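Local coordinates for membrane attack complex assembly inhibitor BGA71 (Borreliella bavariensis, PDB 6FMH), which inhibits assembly of the complement membrane attack complex as an outer surface protein of a Lyme disease spirochaete, at residues Lys12-Ala16 with Glu134-Leu138; Lys30-Ile34 with Tyr66-Tyr71; Gly38-Leu42 with Ile76-Lys80. All coordinates share one frame; numbering follows the deposited sequence.

Interaction 1. Residues Lys12-Ala16 with Glu134-Leu138; sequences KLETA and ESELL
K12 sends CG anti to its backbone N (chi1 -158°) and runs extended from there, while L138 keeps CG beside its own backbone N (chi1 -70°); these torsions lay the lysine's methylene chain over the leucine's branched end. The two side chains cross obliquely, with CG, CD and CE of K12 all passing CD1 of L138; CE of K12 lies 3.7 Å from that methyl. L138 CD2 turns to the other side chains of the N-terminal helix and meets L13 CD2 at 4.2 Å and A16 CB at 4.3 Å. L13 starts out alongside the opposing helix, but its isobutyl end reaches in, and CD2 also meets L137 CB at 4.4 Å. E134 is fully stretched, and its CG packs against L13 CG at 4.1 Å. The carboxylate of E134 continues past L13 toward K12, whose chain it crosses at about a right angle, OE2 lying 3.8 Å from K12 CB. The ammonium group does not meet the carboxylate: K12 NZ stands 5.8 Å from E134 OE2, too far for a salt bridge.

The segments run roughly parallel, their axes 10.8 Å apart at closest approach and inclined by 26°, a spacing filled by side chains. On the buried side L137 reaches L117 and I118 of helix 90-123, and A16 also packs on L141 further along helix 127-163. Helix 12-36 also approaches the second subunit, where E14 packs on N52 of that chain.

Leucine methyls, an alanine and the aliphatic parts of two charged residues therefore make the junction. K12 and E134 contribute carbon to the packing, and their opposite charges probably add at most a mild, long-range attraction at the more exposed edge of the contact.

Interaction 2. Residues Lys30-Ile34 with Tyr66-Tyr71; sequences KINEI and YSSLNY
The Y71 ring is covered on both faces: K30 CD sits on one, 3.6 Å from the centroid and 12° off the ring normal in a CH-pi contact, and the backbone O of Y66 lies over the centre of the opposite face, with S67 N nearer the rim. At the edge of this ring, near its plane, are I34 CD1 and I31 CG1, the latter 4.3 Å from Y71 CE1. The Y66 ring is met obliquely by both isoleucines: I31 CG1 comes to 3.6 Å from Y66 CD2, and I34 CG2 lies 3.6 Å from Y66 CE2.

K30 keeps CG beside its backbone N (chi1 -77°) and then extends, carrying CD across the phenol at about a right angle; CB touches the ring as well, at CE1 and CD1. I34 is shared between the tyrosines. Its CG2 faces Y66, while its CD1 reaches Y71 CB at 3.5 Å. Beyond the packing, the hydroxyl of Y66 is hydrogen-bonded to D35 OD1, which ties the far end of that ring back to the helix carrying the isoleucines. I34 and Y66 both also touch I76 of helix 73-88.

The same Y66 O accepts the backbone bond from Y71 N at 2.8 Å. With N70 as the positive-phi C' residue and a weak bond from N70 N to S67 O, this is a Schellman motif ending helix 55-68, and helix 12-36 packs against the resulting turn.

Interaction 3. Residues Gly38-Leu42 with Ile76-Lys80; sequences GINFL and INTLK
F41 and I76 form the apolar centre, F41 CD1 lying 3.5 Å from I76 CG2, with the two side chains crossing at about a right angle. F41 holds CG anti to its backbone N (chi1 175°), which drives the ring in toward helix 73-88. There CZ meets L79 CG at 4.1 Å near the ring plane, and the backbone N of K80 also lies in plane at the ring edge. I39 adds to the apolar group: its CD1 rests 4.1 Å from I76 CG2 and reaches the end of the N77 side chain, which comes from the opposite direction.

Farther out, K80 borders the phenylalanine, its CB 3.9 Å from F41 CD1. The rest of its chain runs extended past F41 O, delivering NZ to the backbone O of N40 for a 3.0 Å hydrogen bond. The donor stands well above the carbonyl plane, 62° out of it, and makes a C=O...N angle of 114°. N40 OD1 has a separate, weak bond to K46 NZ.

This loop leads from helix 12-36 into helix 43-46, with L42 at the N-cap position. I34 of helix 12-36 touches I39, I65 of helix 55-68 meets F41 and L79, and helix 127-163 receives L79 through L155 and I159, so three further helices pack round the contact between the loop and helix 73-88.

How the interactions relate
Interactions 2 and 3 adjoin, their centres about 11 Å apart on the same side of the chain's centre, and they meet round I34, Y66 and I76, where Y66 OH also approaches F41 CB. Interaction 1 stands apart, about 27 Å from interaction 2 and 35 Å from interaction 3 between centres, the latter across the chain's centre. Helix 12-36 serves interactions 1 and 2, at its start and near its end, and the loop after it supplies one side of interaction 3. Interaction 2 is the most buried and relies on tyrosine rings; interaction 1 is aliphatic with a charged margin; interaction 3, partly buried, adds a lysine-to-backbone hydrogen bond.

Interaction 1. Residues Lys12-Ala16 with Glu134-Leu138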
ATOM      1  N   LYS A  12      10.648  11.655 -11.743  1.00 36.42           N
ATOM      2  CA  LYS A  12      10.419  12.202 -10.405  1.00 37.34           C
ATOM      3  C   LYS A  12       9.359  11.427  -9.563  1.00 32.89           C
ATOM      4  O   LYS A  12       9.614  11.024  -8.424  1.00 34.39           O
ATOM      5  CB  LYS A  12      10.117  13.732 -10.494  1.00 40.33           C
ATOM      6  CG  LYS A  12      10.399  14.473  -9.191  1.00 44.52           C
ATOM      7  CD  LYS A  12      10.487  15.980  -9.403  1.00 43.42           C
ATOM      8  CE  LYS A  12      11.032  16.694  -8.172  1.00 42.05           C
ATOM      9  NZ  LYS A  12      11.437  18.080  -8.485  1.00 42.54           N
ATOM     10  N   LEU A  13       8.212  11.132 -10.160  1.00 32.31           N
ATOM     11  CA  LEU A  13       7.133  10.405  -9.493  1.00 27.40           C
ATOM     12  C   LEU A  13       7.533   8.953  -9.247  1.00 29.92           C
ATOM     13  O   LEU A  13       7.295   8.394  -8.155  1.00 28.04           O
ATOM     14  CB  LEU A  13       5.899  10.371 -10.363  1.00 24.32           C
ATOM     15  CG  LEU A  13       5.196  11.695 -10.656  1.00 22.99           C
ATOM     16  CD1 LEU A  13       4.054  11.568 -11.665  1.00 24.35           C
ATOM     17  CD2 LEU A  13       4.648  12.371  -9.430  1.00 21.77           C
ATOM     18  N   GLU A  14       8.193   8.352 -10.238  1.00 30.45           N
ATOM     19  CA  GLU A  14       8.757   7.012 -10.064  1.00 33.72           C
ATOM     20  C   GLU A  14       9.781   6.942  -8.924  1.00 34.49           C
ATOM     21  O   GLU A  14       9.705   6.023  -8.090  1.00 39.41           O
ATOM     22  CB  GLU A  14       9.300   6.492 -11.373  1.00 38.71           C
ATOM     23  CG  GLU A  14       8.193   6.103 -12.359  1.00 44.05           C
ATOM     24  CD  GLU A  14       8.689   5.717 -13.756  1.00 46.72           C
ATOM     25  OE1 GLU A  14       9.719   6.259 -14.218  1.00 46.15           O
ATOM     26  OE2 GLU A  14       8.020   4.878 -14.394  1.00 43.93           O
ATOM     27  N   THR A  15      10.685   7.914  -8.816  1.00 31.32           N
ATOM     28  CA  THR A  15      11.626   7.933  -7.667  1.00 30.62           C
ATOM     29  C   THR A  15      10.922   8.196  -6.377  1.00 25.49           C
ATOM     30  O   THR A  15      11.335   7.690  -5.323  1.00 25.37           O
ATOM     31  CB  THR A  15      12.816   8.953  -7.782  1.00 31.76           C
ATOM     32  OG1 THR A  15      12.403  10.124  -8.478  1.00 35.43           O
ATOM     33  CG2 THR A  15      13.997   8.320  -8.494  1.00 34.67           C
ATOM     34  N   ALA A  16       9.938   9.076  -6.424  1.00 24.08           N
ATOM     35  CA  ALA A  16       9.188   9.425  -5.212  1.00 26.53           C
ATOM     36  C   ALA A  16       8.476   8.203  -4.634  1.00 24.52           C
ATOM     37  O   ALA A  16       8.642   7.887  -3.466  1.00 24.89           O
ATOM     38  CB  ALA A  16       8.182  10.541  -5.476  1.00 26.65           C
ATOM     39  N   GLU A 134       2.027  16.089 -11.984  1.00 37.36           N
ATOM     40  CA  GLU A 134       3.294  15.868 -11.322  1.00 37.64           C
ATOM     41  C   GLU A 134       3.589  16.849 -10.206  1.00 38.63           C
ATOM     42  O   GLU A 134       3.778  16.453  -9.047  1.00 46.78           O
ATOM     43  CB  GLU A 134       4.392  15.903 -12.347  1.00 39.19           C
ATOM     44  CG  GLU A 134       5.775  15.630 -11.792  1.00 42.38           C
ATOM     45  CD  GLU A 134       6.839  15.625 -12.890  1.00 43.67           C
ATOM     46  OE1 GLU A 134       6.538  15.173 -14.030  1.00 41.61           O
ATOM     47  OE2 GLU A 134       7.971  16.071 -12.612  1.00 40.30           O
ATOM     48  N   SER A 135       3.606  18.134 -10.538  1.00 39.49           N
ATOM     49  CA  SER A 135       4.013  19.171  -9.588  1.00 39.17           C
ATOM     50  C   SER A 135       3.170  19.148  -8.308  1.00 39.38           C
ATOM     51  O   SER A 135       3.706  19.251  -7.191  1.00 45.41           O
ATOM     52  CB  SER A 135       3.899  20.575 -10.221  1.00 39.18           C
ATOM     53  OG  SER A 135       2.550  21.059 -10.242  1.00 37.86           O
ATOM     54  N   GLU A 136       1.866  19.005  -8.474  1.00 35.27           N
ATOM     55  CA  GLU A 136       0.957  19.068  -7.358  1.00 34.75           C
ATOM     56  C   GLU A 136       1.100  17.889  -6.399  1.00 31.50           C
ATOM     57  O   GLU A 136       1.068  18.041  -5.161  1.00 27.81           O
ATOM     58  CB  GLU A 136      -0.468  19.160  -7.880  1.00 39.74           C
ATOM     59  CG  GLU A 136      -1.543  19.120  -6.792  1.00 42.98           C
ATOM     60  CD  GLU A 136      -2.950  19.149  -7.359  1.00 46.85           C
ATOM     61  OE1 GLU A 136      -3.110  19.391  -8.574  1.00 55.67           O
ATOM     62  OE2 GLU A 136      -3.897  18.925  -6.603  1.00 48.91           O
ATOM     63  N   LEU A 137       1.254  16.711  -6.968  1.00 27.70           N
ATOM     64  CA  LEU A 137       1.475  15.517  -6.167  1.00 25.06           C
ATOM     65  C   LEU A 137       2.786  15.599  -5.401  1.00 24.69           C
ATOM     66  O   LEU A 137       2.881  15.133  -4.264  1.00 21.26           O
ATOM     67  CB  LEU A 137       1.470  14.276  -7.068  1.00 24.89           C
ATOM     68  CG  LEU A 137       0.126  13.931  -7.733  1.00 25.69           C
ATOM     69  CD1 LEU A 137       0.291  12.865  -8.821  1.00 24.91           C
ATOM     70  CD2 LEU A 137      -0.918  13.509  -6.724  1.00 24.86           C
ATOM     71  N   LEU A 138       3.806  16.191  -6.028  1.00 24.36           N
ATOM     72  CA  LEU A 138       5.097  16.307  -5.377  1.00 25.14           C
ATOM     73  C   LEU A 138       5.049  17.289  -4.249  1.00 27.35           C
ATOM     74  O   LEU A 138       5.676  17.102  -3.202  1.00 26.43           O
ATOM     75  CB  LEU A 138       6.147  16.740  -6.390  1.00 24.58           C
ATOM     76  CG  LEU A 138       6.507  15.699  -7.434  1.00 23.49           C
ATOM     77  CD1 LEU A 138       7.406  16.362  -8.448  1.00 25.98           C
ATOM     78  CD2 LEU A 138       7.173  14.483  -6.814  1.00 21.56           C
TER

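Interaction 2. Residues Lys30-Ile34 with Tyr66-Tyr71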
ATOM      1  N   LYS A  30      10.831  -2.248  11.453  1.00 18.03           N
ATOM      2  CA  LYS A  30      11.195  -1.685  12.748  1.00 17.85           C
ATOM      3  C   LYS A  30      10.034  -1.784  13.762  1.00 18.45           C
ATOM      4  O   LYS A  30      10.237  -2.142  14.912  1.00 18.40           O
ATOM      5  CB  LYS A  30      11.618  -0.241  12.601  1.00 17.12           C
ATOM      6  CG  LYS A  30      13.008  -0.097  12.056  1.00 17.35           C
ATOM      7  CD  LYS A  30      13.398   1.375  11.972  1.00 17.64           C
ATOM      8  CE  LYS A  30      14.724   1.608  11.288  1.00 17.95           C
ATOM      9  NZ  LYS A  30      14.797   3.049  10.918  1.00 18.17           N
ATOM     10  N   ILE A  31       8.825  -1.436  13.322  1.00 17.96           N
ATOM     11  CA  ILE A  31       7.684  -1.432  14.186  1.00 17.01           C
ATOM     12  C   ILE A  31       7.451  -2.818  14.747  1.00 17.13           C
ATOM     13  O   ILE A  31       7.236  -2.973  15.944  1.00 17.97           O
ATOM     14  CB  ILE A  31       6.434  -0.898  13.438  1.00 17.89           C
ATOM     15  CG1 ILE A  31       6.497   0.632  13.386  1.00 17.30           C
ATOM     16  CG2 ILE A  31       5.116  -1.361  14.107  1.00 17.41           C
ATOM     17  CD1 ILE A  31       5.668   1.219  12.280  1.00 17.18           C
ATOM     18  N   ASN A  32       7.464  -3.808  13.874  1.00 17.96           N
ATOM     19  CA  ASN A  32       7.227  -5.176  14.230  1.00 19.00           C
ATOM     20  C   ASN A  32       8.297  -5.700  15.156  1.00 21.68           C
ATOM     21  O   ASN A  32       7.990  -6.497  16.048  1.00 26.47           O
ATOM     22  CB  ASN A  32       7.168  -6.035  12.989  1.00 19.44           C
ATOM     23  CG  ASN A  32       5.895  -5.827  12.218  1.00 20.11           C
ATOM     24  OD1 ASN A  32       4.842  -5.590  12.814  1.00 27.11           O
ATOM     25  ND2 ASN A  32       5.959  -5.925  10.925  1.00 19.37           N
ATOM     26  N   GLU A  33       9.536  -5.228  14.991  1.00 21.79           N
ATOM     27  CA  GLU A  33      10.604  -5.546  15.934  1.00 21.38           C
ATOM     28  C   GLU A  33      10.218  -5.131  17.316  1.00 21.04           C
ATOM     29  O   GLU A  33      10.127  -5.956  18.220  1.00 23.87           O
ATOM     30  CB  GLU A  33      11.933  -4.847  15.570  1.00 21.43           C
ATOM     31  CG  GLU A  33      12.811  -5.781  14.800  1.00 22.68           C
ATOM     32  CD  GLU A  33      14.269  -5.396  14.724  1.00 23.63           C
ATOM     33  OE1 GLU A  33      14.731  -4.508  15.490  1.00 20.76           O
ATOM     34  OE2 GLU A  33      14.966  -6.065  13.902  1.00 25.68           O
ATOM     35  N   ILE A  34      10.091  -3.833  17.490  1.00 21.30           N
ATOM     36  CA  ILE A  34       9.718  -3.240  18.758  1.00 22.65           C
ATOM     37  C   ILE A  34       8.549  -3.930  19.406  1.00 24.95           C
ATOM     38  O   ILE A  34       8.608  -4.278  20.586  1.00 25.74           O
ATOM     39  CB  ILE A  34       9.351  -1.790  18.517  1.00 22.27           C
ATOM     40  CG1 ILE A  34      10.610  -0.965  18.412  1.00 22.92           C
ATOM     41  CG2 ILE A  34       8.433  -1.255  19.606  1.00 22.93           C
ATOM     42  CD1 ILE A  34      10.299   0.506  18.221  1.00 23.73           C
ATOM     43  N   TYR A  66       5.947   5.913  16.168  1.00 11.59           N
ATOM     44  CA  TYR A  66       7.224   5.230  16.389  1.00 10.80           C
ATOM     45  C   TYR A  66       8.313   5.907  15.626  1.00 10.57           C
ATOM     46  O   TYR A  66       9.447   6.021  16.107  1.00 10.18           O
ATOM     47  CB  TYR A  66       7.125   3.783  15.951  1.00 10.84           C
ATOM     48  CG  TYR A  66       6.366   2.834  16.888  1.00 11.01           C
ATOM     49  CD1 TYR A  66       5.391   3.274  17.745  1.00 11.21           C
ATOM     50  CD2 TYR A  66       6.662   1.482  16.885  1.00 11.57           C
ATOM     51  CE1 TYR A  66       4.710   2.410  18.553  1.00 11.50           C
ATOM     52  CE2 TYR A  66       6.007   0.601  17.702  1.00 11.83           C
ATOM     53  CZ  TYR A  66       5.031   1.080  18.551  1.00 11.71           C
ATOM     54  OH  TYR A  66       4.335   0.195  19.338  1.00 11.32           O
ATOM     55  N   SER A  67       8.001   6.314  14.408  1.00 10.71           N
ATOM     56  CA  SER A  67       9.009   6.993  13.574  1.00 11.24           C
ATOM     57  C   SER A  67       9.276   8.309  14.240  1.00 11.12           C
ATOM     58  O   SER A  67      10.398   8.793  14.178  1.00 11.41           O
ATOM     59  CB  SER A  67       8.565   7.184  12.093  1.00 10.91           C
ATOM     60  OG  SER A  67       7.582   8.199  11.987  1.00 11.82           O
ATOM     61  N   SER A  68       8.242   8.902  14.820  1.00 11.11           N
ATOM     62  CA  SER A  68       8.380  10.199  15.462  1.00 12.34           C
ATOM     63  C   SER A  68       9.243  10.150  16.712  1.00 13.41           C
ATOM     64  O   SER A  68      10.037  11.052  16.982  1.00 13.12           O
ATOM     65  CB  SER A  68       7.013  10.788  15.824  1.00 12.64           C
ATOM     66  OG  SER A  68       6.270  11.198  14.662  1.00 12.77           O
ATOM     67  N   LEU A  69       9.099   9.076  17.463  1.00 15.38           N
ATOM     68  CA  LEU A  69       9.885   8.852  18.661  1.00 17.11           C
ATOM     69  C   LEU A  69      11.067   7.947  18.398  1.00 17.81           C
ATOM     70  O   LEU A  69      11.687   7.413  19.332  1.00 17.70           O
ATOM     71  CB  LEU A  69       9.040   8.208  19.722  1.00 17.72           C
ATOM     72  CG  LEU A  69       7.809   9.017  20.098  1.00 17.98           C
ATOM     73  CD1 LEU A  69       6.944   8.186  21.018  1.00 18.02           C
ATOM     74  CD2 LEU A  69       8.246  10.294  20.775  1.00 18.98           C
ATOM     75  N   ASN A  70      11.451   7.834  17.133  1.00 18.35           N
ATOM     76  CA  ASN A  70      12.702   7.204  16.835  1.00 19.41           C
ATOM     77  C   ASN A  70      12.877   5.741  17.261  1.00 18.25           C
ATOM     78  O   ASN A  70      13.974   5.229  17.331  1.00 19.24           O
ATOM     79  CB  ASN A  70      13.743   8.070  17.454  1.00 20.24           C
ATOM     80  CG  ASN A  70      14.525   8.711  16.404  1.00 22.06           C
ATOM     81  OD1 ASN A  70      15.199   8.020  15.649  1.00 24.28           O
ATOM     82  ND2 ASN A  70      14.265  10.010  16.181  1.00 21.67           N
ATOM     83  N   TYR A  71      11.764   5.084  17.468  1.00 17.65           N
ATOM     84  CA  TYR A  71      11.722   3.704  17.772  1.00 17.61           C
ATOM     85  C   TYR A  71      12.391   3.423  19.107  1.00 16.75           C
ATOM     86  O   TYR A  71      12.822   2.315  19.364  1.00 16.23           O
ATOM     87  CB  TYR A  71      12.353   2.916  16.639  1.00 19.44           C
ATOM     88  CG  TYR A  71      11.801   3.255  15.273  1.00 20.30           C
ATOM     89  CD1 TYR A  71      10.680   2.594  14.765  1.00 19.70           C
ATOM     90  CD2 TYR A  71      12.434   4.199  14.471  1.00 20.73           C
ATOM     91  CE1 TYR A  71      10.201   2.887  13.503  1.00 19.00           C
ATOM     92  CE2 TYR A  71      11.950   4.496  13.209  1.00 20.65           C
ATOM     93  CZ  TYR A  71      10.825   3.841  12.732  1.00 19.32           C
ATOM     94  OH  TYR A  71      10.342   4.134  11.469  1.00 19.30           O
TER

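Interaction 3. Residues Gly38-Leu42 with Ile76-Lys80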
ATOM      1  N   GLY A  38       6.584  -7.547  23.231  1.00 28.60           N
ATOM      2  CA  GLY A  38       5.461  -7.511  24.196  1.00 30.39           C
ATOM      3  C   GLY A  38       4.954  -6.154  24.681  1.00 32.11           C
ATOM      4  O   GLY A  38       3.992  -6.091  25.427  1.00 34.17           O
ATOM      5  N   ILE A  39       5.595  -5.064  24.278  1.00 37.66           N
ATOM      6  CA  ILE A  39       5.045  -3.705  24.479  1.00 43.70           C
ATOM      7  C   ILE A  39       3.739  -3.600  23.680  1.00 45.45           C
ATOM      8  O   ILE A  39       3.774  -3.716  22.457  1.00 57.98           O
ATOM      9  CB  ILE A  39       6.070  -2.639  24.006  1.00 48.88           C
ATOM     10  CG1 ILE A  39       5.659  -1.182  24.237  1.00 51.39           C
ATOM     11  CG2 ILE A  39       6.364  -2.762  22.524  1.00 50.43           C
ATOM     12  CD1 ILE A  39       6.890  -0.300  24.352  1.00 50.20           C
ATOM     13  N   ASN A  40       2.602  -3.455  24.358  1.00 38.84           N
ATOM     14  CA  ASN A  40       1.312  -3.479  23.653  1.00 33.93           C
ATOM     15  C   ASN A  40       0.839  -2.051  23.663  1.00 29.86           C
ATOM     16  O   ASN A  40       0.044  -1.612  24.511  1.00 30.13           O
ATOM     17  CB  ASN A  40       0.260  -4.468  24.232  1.00 40.72           C
ATOM     18  CG  ASN A  40      -0.783  -4.960  23.187  1.00 38.55           C
ATOM     19  OD1 ASN A  40      -1.110  -4.278  22.241  1.00 29.54           O
ATOM     20  ND2 ASN A  40      -1.300  -6.180  23.396  1.00 41.96           N
ATOM     21  N   PHE A  41       1.422  -1.280  22.766  1.00 26.03           N
ATOM     22  CA  PHE A  41       1.318   0.182  22.818  1.00 23.07           C
ATOM     23  C   PHE A  41      -0.121   0.644  22.892  1.00 21.29           C
ATOM     24  O   PHE A  41      -0.451   1.558  23.647  1.00 25.18           O
ATOM     25  CB  PHE A  41       2.074   0.794  21.623  1.00 23.30           C
ATOM     26  CG  PHE A  41       1.927   2.280  21.503  1.00 23.19           C
ATOM     27  CD1 PHE A  41       2.187   3.133  22.593  1.00 21.84           C
ATOM     28  CD2 PHE A  41       1.490   2.835  20.314  1.00 22.66           C
ATOM     29  CE1 PHE A  41       2.004   4.500  22.486  1.00 21.96           C
ATOM     30  CE2 PHE A  41       1.313   4.214  20.203  1.00 23.09           C
ATOM     31  CZ  PHE A  41       1.556   5.047  21.293  1.00 22.56           C
ATOM     32  N   LEU A  42      -0.997   0.021  22.139  1.00 18.16           N
ATOM     33  CA  LEU A  42      -2.360   0.480  22.090  1.00 16.83           C
ATOM     34  C   LEU A  42      -3.308  -0.510  22.718  1.00 16.80           C
ATOM     35  O   LEU A  42      -4.505  -0.502  22.420  1.00 17.41           O
ATOM     36  CB  LEU A  42      -2.778   0.756  20.631  1.00 16.39           C
ATOM     37  CG  LEU A  42      -2.015   1.885  19.920  1.00 15.27           C
ATOM     38  CD1 LEU A  42      -2.295   1.851  18.450  1.00 15.66           C
ATOM     39  CD2 LEU A  42      -2.381   3.246  20.451  1.00 15.28           C
ATOM     40  N   ILE A  76       8.111   5.570  23.778  1.00 23.55           N
ATOM     41  CA  ILE A  76       6.830   5.053  23.394  1.00 27.23           C
ATOM     42  C   ILE A  76       6.051   4.679  24.630  1.00 27.76           C
ATOM     43  O   ILE A  76       4.821   4.772  24.656  1.00 28.28           O
ATOM     44  CB  ILE A  76       6.985   3.781  22.519  1.00 30.63           C
ATOM     45  CG1 ILE A  76       7.553   4.123  21.150  1.00 34.76           C
ATOM     46  CG2 ILE A  76       5.653   3.046  22.322  1.00 32.63           C
ATOM     47  CD1 ILE A  76       8.156   2.926  20.446  1.00 39.72           C
ATOM     48  N   ASN A  77       6.750   4.123  25.604  1.00 27.54           N
ATOM     49  CA  ASN A  77       6.093   3.727  26.846  1.00 27.92           C
ATOM     50  C   ASN A  77       5.559   4.926  27.593  1.00 24.25           C
ATOM     51  O   ASN A  77       4.501   4.872  28.182  1.00 24.48           O
ATOM     52  CB  ASN A  77       7.053   2.926  27.736  1.00 26.67           C
ATOM     53  CG  ASN A  77       7.175   1.481  27.332  1.00 28.15           C
ATOM     54  OD1 ASN A  77       8.295   0.994  27.185  1.00 38.64           O
ATOM     55  ND2 ASN A  77       6.072   0.771  27.166  1.00 27.77           N
ATOM     56  N   THR A  78       6.309   6.001  27.581  1.00 24.31           N
ATOM     57  CA  THR A  78       5.871   7.250  28.221  1.00 24.92           C
ATOM     58  C   THR A  78       4.611   7.785  27.580  1.00 25.49           C
ATOM     59  O   THR A  78       3.680   8.246  28.278  1.00 26.67           O
ATOM     60  CB  THR A  78       6.966   8.302  28.065  1.00 24.74           C
ATOM     61  OG1 THR A  78       8.216   7.705  28.468  1.00 28.36           O
ATOM     62  CG2 THR A  78       6.699   9.499  28.892  1.00 25.04           C
ATOM     63  N   LEU A  79       4.588   7.734  26.248  1.00 23.34           N
ATOM     64  CA  LEU A  79       3.445   8.200  25.528  1.00 22.79           C
ATOM     65  C   LEU A  79       2.264   7.313  25.856  1.00 20.34           C
ATOM     66  O   LEU A  79       1.125   7.770  25.931  1.00 21.11           O
ATOM     67  CB  LEU A  79       3.708   8.179  24.017  1.00 24.56           C
ATOM     68  CG  LEU A  79       2.523   8.609  23.100  1.00 25.80           C
ATOM     69  CD1 LEU A  79       1.731   9.803  23.614  1.00 26.19           C
ATOM     70  CD2 LEU A  79       3.009   8.931  21.709  1.00 26.18           C
ATOM     71  N   LYS A  80       2.532   6.030  25.998  1.00 18.82           N
ATOM     72  CA  LYS A  80       1.505   5.069  26.389  1.00 18.76           C
ATOM     73  C   LYS A  80       0.880   5.450  27.735  1.00 18.82           C
ATOM     74  O   LYS A  80      -0.328   5.425  27.912  1.00 17.50           O
ATOM     75  CB  LYS A  80       2.136   3.694  26.460  1.00 19.23           C
ATOM     76  CG  LYS A  80       1.219   2.627  26.962  1.00 20.25           C
ATOM     77  CD  LYS A  80       1.809   1.224  26.773  1.00 20.16           C
ATOM     78  CE  LYS A  80       0.890   0.234  27.467  1.00 19.83           C
ATOM     79  NZ  LYS A  80       1.251  -1.176  27.197  1.00 19.35           N
TER